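Local coordinates for phosphoenolpyruvate-protein phosphotransferase (Acinetobacter sp., PDB 3CI6) that probably transfers the phosphoryl group of phosphoenolpyruvate to a histidine of a partner protein when full-length, and is represented here by its GAF domain, at residues Y57-S62 against E68-V73; G83-R88 against G119-Y124; K127-L132 against G159-A164. All blocks are in the same frame, centred on the assembly; numbering follows the deposited sequence. Where two conformers were deposited one is given.

Contact 1: residues Y57-S62 against E68-V73. With P4G (1-ethoxy-2-(2-ethoxyethoxy)ethane), chain F.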
loop_
_atom_site.group_PDB
_atom_site.type_symbol
_atom_site.label_atom_id
_atom_site.label_comp_id
_atom_site.label_asym_id
_atom_site.label_seq_id
_atom_site.Cartn_x
_atom_site.Cartn_y
_atom_site.Cartn_z
ATOM N N TYR B 57 19.995 -0.224 -9.177
ATOM C CA TYR B 57 19.216 0.262 -8.023
ATOM C C TYR B 57 19.913 1.484 -7.465
ATOM O O TYR B 57 21.144 1.440 -7.257
ATOM C CB TYR B 57 19.108 -0.805 -6.943
ATOM C CG TYR B 57 18.280 -2.023 -7.324
ATOM C CD1 TYR B 57 16.909 -1.976 -7.322
ATOM C CD2 TYR B 57 18.885 -3.234 -7.620
ATOM C CE1 TYR B 57 16.148 -3.074 -7.664
ATOM C CE2 TYR B 57 18.122 -4.336 -7.942
ATOM C CZ TYR B 57 16.759 -4.253 -7.940
ATOM O OH TYR B 57 15.985 -5.342 -8.269
ATOM N N LEU B 58 19.186 2.546 -7.198
ATOM C CA LEU B 58 19.765 3.761 -6.638
ATOM C C LEU B 58 19.217 4.008 -5.248
ATOM O O LEU B 58 18.013 3.945 -5.036
ATOM C CB LEU B 58 19.453 4.972 -7.526
ATOM C CG LEU B 58 20.067 6.321 -7.159
ATOM C CD1 LEU B 58 21.614 6.270 -7.241
ATOM C CD2 LEU B 58 19.466 7.402 -8.053
ATOM N N LEU B 59 20.105 4.329 -4.295
ATOM C CA LEU B 59 19.672 4.674 -2.951
ATOM C C LEU B 59 18.928 5.995 -3.010
ATOM O O LEU B 59 19.490 6.997 -3.469
ATOM C CB LEU B 59 20.895 4.810 -2.046
ATOM C CG LEU B 59 20.607 5.231 -0.624
ATOM C CD1 LEU B 59 19.742 4.252 0.156
ATOM C CD2 LEU B 59 21.950 5.443 0.094
HETATM N N MSE B 60 17.657 5.989 -2.640
HETATM C CA MSE B 60 16.810 7.207 -2.720
HETATM C C MSE B 60 16.382 7.855 -1.426
HETATM O O MSE B 60 15.976 9.041 -1.406
HETATM C CB MSE B 60 15.559 6.915 -3.556
HETATM C CG MSE B 60 15.849 6.440 -4.927
HETATM SE SE MSE B 60 16.277 7.914 -6.042
HETATM C CE MSE B 60 14.511 8.808 -6.129
ATOM N N ALA B 61 16.506 7.102 -0.337
ATOM C CA ALA B 61 16.222 7.648 0.985
ATOM C C ALA B 61 16.799 6.726 2.039
ATOM O O ALA B 61 16.884 5.511 1.815
ATOM C CB ALA B 61 14.736 7.809 1.182
ATOM N N SER B 62 17.182 7.281 3.172
ATOM C CA SER B 62 17.691 6.473 4.271
ATOM C C SER B 62 17.590 7.178 5.595
ATOM O O SER B 62 17.856 8.381 5.707
ATOM C CB SER B 62 19.153 6.103 4.063
ATOM O OG SER B 62 19.608 5.203 5.078
ATOM N N GLU B 68 24.731 12.005 2.662
ATOM C CA GLU B 68 25.545 12.200 1.432
ATOM C C GLU B 68 25.361 11.082 0.443
ATOM O O GLU B 68 25.560 11.290 -0.781
ATOM C CB GLU B 68 27.048 12.189 1.777
ATOM C CG GLU B 68 27.485 13.351 2.513
ATOM C CD GLU B 68 28.979 13.272 2.911
ATOM O OE1 GLU B 68 29.719 12.233 2.704
ATOM O OE2 GLU B 68 29.434 14.245 3.427
ATOM N N SER B 69 25.112 9.888 0.939
ATOM C CA SER B 69 25.033 8.694 0.100
ATOM C C SER B 69 23.775 8.704 -0.775
ATOM O O SER B 69 23.745 8.052 -1.847
ATOM C CB SER B 69 24.989 7.423 0.960
ATOM O OG SER B 69 26.218 7.228 1.629
ATOM N N VAL B 70 22.743 9.404 -0.317
ATOM C CA VAL B 70 21.416 9.337 -0.945
ATOM C C VAL B 70 21.523 9.980 -2.314
ATOM O O VAL B 70 22.026 11.097 -2.427
ATOM C CB VAL B 70 20.374 9.998 -0.062
ATOM C CG1 VAL B 70 19.008 10.084 -0.776
ATOM C CG2 VAL B 70 20.232 9.229 1.217
ATOM N N GLY B 71 21.100 9.249 -3.340
ATOM C CA GLY B 71 21.213 9.681 -4.726
ATOM C C GLY B 71 22.540 9.397 -5.398
ATOM O O GLY B 71 22.709 9.699 -6.598
ATOM N N HIS B 72 23.464 8.778 -4.666
ATOM C CA HIS B 72 24.858 8.644 -5.085
ATOM C C HIS B 72 25.494 7.279 -4.804
ATOM O O HIS B 72 26.706 7.097 -5.008
ATOM C CB HIS B 72 25.668 9.753 -4.418
ATOM C CG HIS B 72 25.212 11.127 -4.795
ATOM N ND1 HIS B 72 25.416 11.648 -6.055
ATOM C CD2 HIS B 72 24.584 12.092 -4.084
ATOM C CE1 HIS B 72 24.920 12.871 -6.103
ATOM N NE2 HIS B 72 24.413 13.165 -4.923
ATOM N N VAL B 73 24.715 6.355 -4.257
ATOM C CA VAL B 73 25.133 4.964 -4.127
ATOM C C VAL B 73 24.195 4.090 -4.948
ATOM O O VAL B 73 22.971 4.211 -4.836
ATOM C CB VAL B 73 25.063 4.522 -2.658
ATOM C CG1 VAL B 73 25.109 2.951 -2.542
ATOM C CG2 VAL B 73 26.162 5.221 -1.869
HETATM C C8 P4G F . 11.279 9.086 -12.113
HETATM C C7 P4G F . 10.613 8.660 -10.817
HETATM O O4 P4G F . 10.993 7.329 -10.519
HETATM C C6 P4G F . 12.373 7.307 -10.268
HETATM C C5 P4G F . 13.013 6.031 -9.802
HETATM O O3 P4G F . 14.474 6.004 -9.829
HETATM C C4 P4G F . 15.074 7.231 -10.117
HETATM C C3 P4G F . 16.531 6.991 -10.092
HETATM O O2 P4G F . 17.139 8.072 -10.779
HETATM C C2 P4G F . 17.017 9.271 -10.043
HETATM C C1 P4G F . 17.045 10.375 -11.095
#

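Contact 2: residues G83-R88 against G119-Y124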
loop_
_atom_site.group_PDB
_atom_site.type_symbol
_atom_site.label_atom_id
_atom_site.label_comp_id
_atom_site.label_asym_id
_atom_site.label_seq_id
_atom_site.Cartn_x
_atom_site.Cartn_y
_atom_site.Cartn_z
ATOM N N GLY B 83 20.223 -7.097 -4.756
ATOM C CA GLY B 83 19.924 -7.685 -6.063
ATOM C C GLY B 83 19.144 -8.978 -5.927
ATOM O O GLY B 83 18.247 -9.256 -6.735
ATOM N N LEU B 84 19.472 -9.784 -4.912
ATOM C CA LEU B 84 18.822 -11.072 -4.761
ATOM C C LEU B 84 17.354 -10.919 -4.391
ATOM O O LEU B 84 16.507 -11.651 -4.905
ATOM C CB LEU B 84 19.531 -11.914 -3.706
ATOM C CG LEU B 84 19.077 -13.361 -3.554
ATOM C CD1 LEU B 84 19.389 -14.180 -4.787
ATOM C CD2 LEU B 84 19.727 -14.012 -2.333
ATOM N N VAL B 85 17.054 -9.948 -3.535
ATOM C CA VAL B 85 15.678 -9.659 -3.156
ATOM C C VAL B 85 14.892 -9.314 -4.422
ATOM O O VAL B 85 13.773 -9.785 -4.645
ATOM C CB VAL B 85 15.563 -8.506 -2.159
ATOM C CG1 VAL B 85 14.129 -8.075 -1.957
ATOM C CG2 VAL B 85 16.197 -8.888 -0.781
ATOM N N GLY B 86 15.480 -8.488 -5.275
ATOM C CA GLY B 86 14.835 -8.095 -6.516
ATOM C C GLY B 86 14.695 -9.213 -7.510
ATOM O O GLY B 86 13.664 -9.317 -8.212
ATOM N N GLN B 87 15.713 -10.071 -7.624
ATOM C CA GLN B 87 15.662 -11.204 -8.561
ATOM C C GLN B 87 14.659 -12.304 -8.139
ATOM O O GLN B 87 13.879 -12.818 -8.965
ATOM C CB GLN B 87 17.049 -11.849 -8.681
ATOM C CG GLN B 87 18.118 -11.086 -9.392
ATOM C CD GLN B 87 19.510 -11.801 -9.283
ATOM O OE1 GLN B 87 19.951 -12.242 -8.189
ATOM N NE2 GLN B 87 20.171 -11.919 -10.396
ATOM N N ARG B 88 14.684 -12.640 -6.853
ATOM C CA ARG B 88 13.796 -13.631 -6.314
ATOM C C ARG B 88 12.397 -13.114 -6.042
ATOM O O ARG B 88 11.469 -13.916 -5.873
ATOM C CB ARG B 88 14.386 -14.222 -5.061
ATOM C CG ARG B 88 15.625 -15.053 -5.352
ATOM C CD ARG B 88 16.014 -15.959 -4.167
ATOM N NE ARG B 88 14.995 -16.957 -3.974
ATOM C CZ ARG B 88 14.854 -18.050 -4.676
ATOM N NH1 ARG B 88 15.757 -18.450 -5.554
ATOM N NH2 ARG B 88 13.772 -18.783 -4.440
ATOM N N GLY B 119 15.395 -7.503 3.833
ATOM C CA GLY B 119 15.126 -6.862 2.516
ATOM C C GLY B 119 13.757 -7.283 2.023
ATOM O O GLY B 119 13.413 -8.484 2.106
ATOM N N VAL B 120 12.986 -6.310 1.529
ATOM C CA VAL B 120 11.609 -6.520 1.158
ATOM C C VAL B 120 11.425 -5.951 -0.255
ATOM O O VAL B 120 11.800 -4.801 -0.513
ATOM C CB VAL B 120 10.650 -5.824 2.139
ATOM C CG1 VAL B 120 9.234 -6.132 1.740
ATOM C CG2 VAL B 120 10.931 -6.280 3.555
ATOM N N PRO B 121 10.908 -6.758 -1.174
ATOM C CA PRO B 121 10.757 -6.218 -2.536
ATOM C C PRO B 121 9.563 -5.283 -2.634
ATOM O O PRO B 121 8.519 -5.520 -2.017
ATOM C CB PRO B 121 10.496 -7.451 -3.346
ATOM C CG PRO B 121 9.856 -8.380 -2.400
ATOM C CD PRO B 121 10.447 -8.142 -1.072
ATOM N N VAL B 122 9.719 -4.238 -3.453
ATOM C CA VAL B 122 8.630 -3.298 -3.778
ATOM C C VAL B 122 8.203 -3.733 -5.173
ATOM O O VAL B 122 8.979 -3.616 -6.129
ATOM C CB VAL B 122 9.099 -1.830 -3.728
ATOM C CG1 VAL B 122 7.898 -0.955 -3.991
ATOM C CG2 VAL B 122 9.748 -1.492 -2.387
HETATM N N MSE B 123 6.989 -4.286 -5.250
HETATM C CA MSE B 123 6.433 -4.892 -6.469
HETATM C C MSE B 123 5.163 -4.171 -6.921
HETATM O O MSE B 123 4.268 -3.975 -6.116
HETATM C CB MSE B 123 6.047 -6.338 -6.190
HETATM C CG MSE B 123 7.154 -7.225 -5.645
HETATM SE SE MSE B 123 8.660 -7.515 -6.831
HETATM C CE MSE B 123 7.594 -8.295 -8.305
ATOM N N TYR B 124 5.086 -3.821 -8.204
ATOM C CA TYR B 124 3.890 -3.248 -8.795
ATOM C C TYR B 124 3.585 -3.978 -10.088
ATOM O O TYR B 124 4.410 -4.054 -10.955
ATOM C CB TYR B 124 4.070 -1.772 -9.127
ATOM C CG TYR B 124 2.836 -1.125 -9.625
ATOM C CD1 TYR B 124 1.848 -0.671 -8.747
ATOM C CD2 TYR B 124 2.627 -0.960 -10.990
ATOM C CE1 TYR B 124 0.703 -0.084 -9.221
ATOM C CE2 TYR B 124 1.465 -0.379 -11.453
ATOM C CZ TYR B 124 0.535 0.075 -10.570
ATOM O OH TYR B 124 -0.602 0.666 -11.089
#

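Contact 3: residues K127-L132 against G159-A164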
loop_
_atom_site.group_PDB
_atom_site.type_symbol
_atom_site.label_atom_id
_atom_site.label_comp_id
_atom_site.label_asym_id
_atom_site.label_seq_id
_atom_site.Cartn_x
_atom_site.Cartn_y
_atom_site.Cartn_z
ATOM N N LYS B 127 6.126 -6.230 -11.476
ATOM C CA LYS B 127 7.441 -5.663 -11.769
ATOM C C LYS B 127 8.114 -5.155 -10.489
ATOM O O LYS B 127 7.475 -4.561 -9.635
ATOM C CB LYS B 127 7.296 -4.492 -12.743
ATOM C CG LYS B 127 8.569 -3.819 -13.201
ATOM C CD LYS B 127 8.236 -2.758 -14.256
ATOM C CE LYS B 127 9.462 -2.002 -14.696
ATOM N NZ LYS B 127 10.556 -2.916 -15.066
ATOM N N VAL B 128 9.416 -5.394 -10.357
ATOM C CA VAL B 128 10.166 -4.884 -9.213
ATOM C C VAL B 128 10.464 -3.406 -9.392
ATOM O O VAL B 128 11.042 -3.007 -10.406
ATOM C CB VAL B 128 11.495 -5.633 -9.040
ATOM C CG1 VAL B 128 12.326 -4.936 -8.000
ATOM C CG2 VAL B 128 11.203 -7.048 -8.611
HETATM N N MSE B 129 9.950 -2.608 -8.473
HETATM C CA MSE B 129 10.144 -1.184 -8.464
HETATM C C MSE B 129 11.335 -0.785 -7.595
HETATM O O MSE B 129 11.870 0.303 -7.736
HETATM C CB MSE B 129 8.911 -0.454 -7.908
HETATM C CG MSE B 129 7.566 -0.628 -8.618
HETATM SE SE MSE B 129 7.527 0.350 -10.247
HETATM C CE MSE B 129 7.896 -1.125 -11.029
ATOM N N GLY B 130 11.738 -1.656 -6.669
ATOM C CA GLY B 130 12.786 -1.282 -5.688
ATOM C C GLY B 130 12.866 -2.310 -4.590
ATOM O O GLY B 130 12.193 -3.331 -4.650
ATOM N N VAL B 131 13.721 -2.029 -3.623
ATOM C CA VAL B 131 13.954 -2.890 -2.479
ATOM C C VAL B 131 14.093 -2.012 -1.253
ATOM O O VAL B 131 14.846 -1.070 -1.232
ATOM C CB VAL B 131 15.224 -3.746 -2.663
ATOM C CG1 VAL B 131 15.470 -4.552 -1.374
ATOM C CG2 VAL B 131 15.112 -4.639 -3.909
ATOM N N LEU B 132 13.341 -2.364 -0.217
ATOM C CA LEU B 132 13.470 -1.742 1.089
ATOM C C LEU B 132 14.399 -2.582 1.945
ATOM O O LEU B 132 14.281 -3.812 1.975
ATOM C CB LEU B 132 12.102 -1.642 1.732
ATOM C CG LEU B 132 12.308 -1.106 3.126
ATOM C CD1 LEU B 132 11.986 0.280 3.138
ATOM C CD2 LEU B 132 11.738 -1.967 4.231
ATOM N N GLY B 159 2.731 1.813 -5.837
ATOM C CA GLY B 159 1.948 2.643 -6.738
ATOM C C GLY B 159 2.369 4.081 -6.793
ATOM O O GLY B 159 2.273 4.686 -7.840
ATOM N N VAL B 160 2.848 4.629 -5.682
ATOM C CA VAL B 160 3.446 5.959 -5.687
ATOM C C VAL B 160 4.632 5.963 -6.672
ATOM O O VAL B 160 4.801 6.896 -7.465
ATOM C CB VAL B 160 3.926 6.346 -4.288
ATOM C CG1 VAL B 160 4.567 7.709 -4.342
ATOM C CG2 VAL B 160 2.756 6.392 -3.269
ATOM N N ILE B 161 5.467 4.929 -6.607
ATOM C CA ILE B 161 6.625 4.827 -7.492
ATOM C C ILE B 161 6.197 4.638 -8.941
ATOM O O ILE B 161 6.658 5.343 -9.857
ATOM C CB ILE B 161 7.546 3.706 -7.036
ATOM C CG1 ILE B 161 8.143 4.009 -5.664
ATOM C CG2 ILE B 161 8.681 3.485 -8.045
ATOM C CD1 ILE B 161 8.653 2.726 -4.933
ATOM N N ALA B 162 5.286 3.686 -9.175
ATOM C CA ALA B 162 4.760 3.497 -10.538
ATOM C C ALA B 162 4.169 4.804 -11.131
ATOM O O ALA B 162 4.437 5.179 -12.272
ATOM C CB ALA B 162 3.696 2.387 -10.548
ATOM N N HIS B 163 3.405 5.523 -10.330
ATOM C CA HIS B 163 2.826 6.776 -10.762
ATOM C C HIS B 163 3.936 7.782 -11.122
ATOM O O HIS B 163 3.851 8.432 -12.157
ATOM C CB HIS B 163 1.905 7.312 -9.670
ATOM C CG HIS B 163 1.300 8.631 -10.024
ATOM N ND1 HIS B 163 1.675 9.801 -9.406
ATOM C CD2 HIS B 163 0.376 8.973 -10.959
ATOM C CE1 HIS B 163 1.009 10.808 -9.953
ATOM N NE2 HIS B 163 0.198 10.331 -10.873
ATOM N N ALA B 164 4.958 7.838 -10.292
ATOM C CA ALA B 164 6.074 8.769 -10.498
ATOM C C ALA B 164 6.749 8.506 -11.809
ATOM O O ALA B 164 7.088 9.435 -12.558
ATOM C CB ALA B 164 7.085 8.642 -9.320
#

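Contact 1: residues Y57-S62 against E68-V73
Leu59 and Val73 meet where strand 56-63 of the GAF-domain antiparallel sheet receives the loop that leads into strand 74-76 at one edge of the sheet, and two backbone hydrogen bonds fasten the two together. Leu59 N points almost straight at Val73 O, 2.9 Å away with an N-H...O angle of 175°. In return Leu59 O accepts Gly71 N at 2.8 Å, a more bent bond whose donor is tilted from the carbonyl plane. The positive phi of Gly71 (85°) turns the chain that follows back along the strand, so that Val73 O comes to Leu59 N; His72 N to Ser69 O closes the turn.

The tight part lies round Leu59 and Val70. Leu59 CG is anti to the backbone N (chi1 177°), which brings CD2 against Ser69 CB, 3.7 Å away, while CB packs beside Val73 CB. Val70 CG1 sits 3.3 Å from Met60 O, beside the classic beta bulge that Met60 and Ala61 form opposite Ile47. The loop's outer side is looser: His72 is exposed and points away from the strand. The neighbouring Leu58 splits its two methyls: CD1 lies against the carbonyl oxygens of Gly71 and Val73, and CD2 touches the bound polyether at C3.

Contact 2: residues G83-R88 against G119-Y124
Val85, the residue with the largest buried area here, projects from helix 80-88 onto strand 116-124 and meets Pro121 and Gly119 with its two methyl groups. CG1 stands anti to the backbone N (chi1 171°), and this torsion sends one methyl to the proline and the other to the glycine. On the proline side, Val85 CG1 sits over a face of the ring, 3.6 Å from Pro121 N and 3.8 Å from Pro121 CD. The valine comes at the ring end-on, with its methyl on the ring face.

This is helix-on-sheet packing within the GAF domain: the segment axes approach to 7.8 Å and cross at -47°, with the helix lying over one face of the antiparallel sheet. Gly119 matters to the fit because it has no side chain, and Val85 CG2 lies directly against its backbone, 4.0 Å from Gly119 CA. The valine methyl can therefore settle close to the strand itself. Val85 also touches Val131 on the adjoining strand 127-136, so its side chain spans two strands. Pro121 belongs to the same face as Gly119, whereas Val120 between them turns away from the helix, and Val122 packs against Cys154 and Ser158 of helix 144-167.

Contact 3: residues K127-L132 against G159-A164
Strand 127-136 comes nearest to helix 144-167 at Met129 and Ile161, whose CA atoms are 7.0 Å apart, just where Met129 and Gly130 form a classic beta bulge opposite Val122. Met129, a selenomethionine in this crystal, points toward the helix and carries nearly all of the strand's share. Its chain is folded: CG lies beside the backbone N (chi1 -60°), the bend at chi2 lays SE against the helix, and the one at chi3 turns CE. Ile161 answers mainly with CG2, which is anti to its backbone N and lies against the bent chain, 3.9 Å from Met129 CB and 4.0 Å from Met129 SE. The selenium then continues to the next residue of the helix, lying 4.3 Å from Ala162 CB.

Around this patch, Ile161 also packs on Val122, Leu49 and Leu25, and Ala162 on Tyr124 of its own chain, while the ring of His163 meets that of Tyr124 of the second subunit edge-to-face. The helix goes on to Ala164, which lines the pocket of the bound polyether. All three touching residues are buried and meet largely through apolar groups, which implies that helix and sheet are joined here by close fit and exclusion of water rather than by directed polar bonds.

Read from the N terminus, the three contacts follow in series, none nesting in or crossing another. Contact 1 closes the short loop between the sheet neighbours 56-63 and 74-76; contact 2 spans about thirty residues, from helix 80-88 to strand 116-124; contact 3 closes the 26-residue connection between 127-132 and 159-164, on the C-terminal helix. Contacts 2 and 3 are tied most directly, since their strands are sheet neighbours joined by probable hydrogen bonds between Val122 O and Met129 N and between Val120 N and Leu132 O. Tyr57 links contact 1 to both others, its OH packing on Gly86 and Val128. Helices 80-88 and 144-167 pack on opposite faces of the sheet.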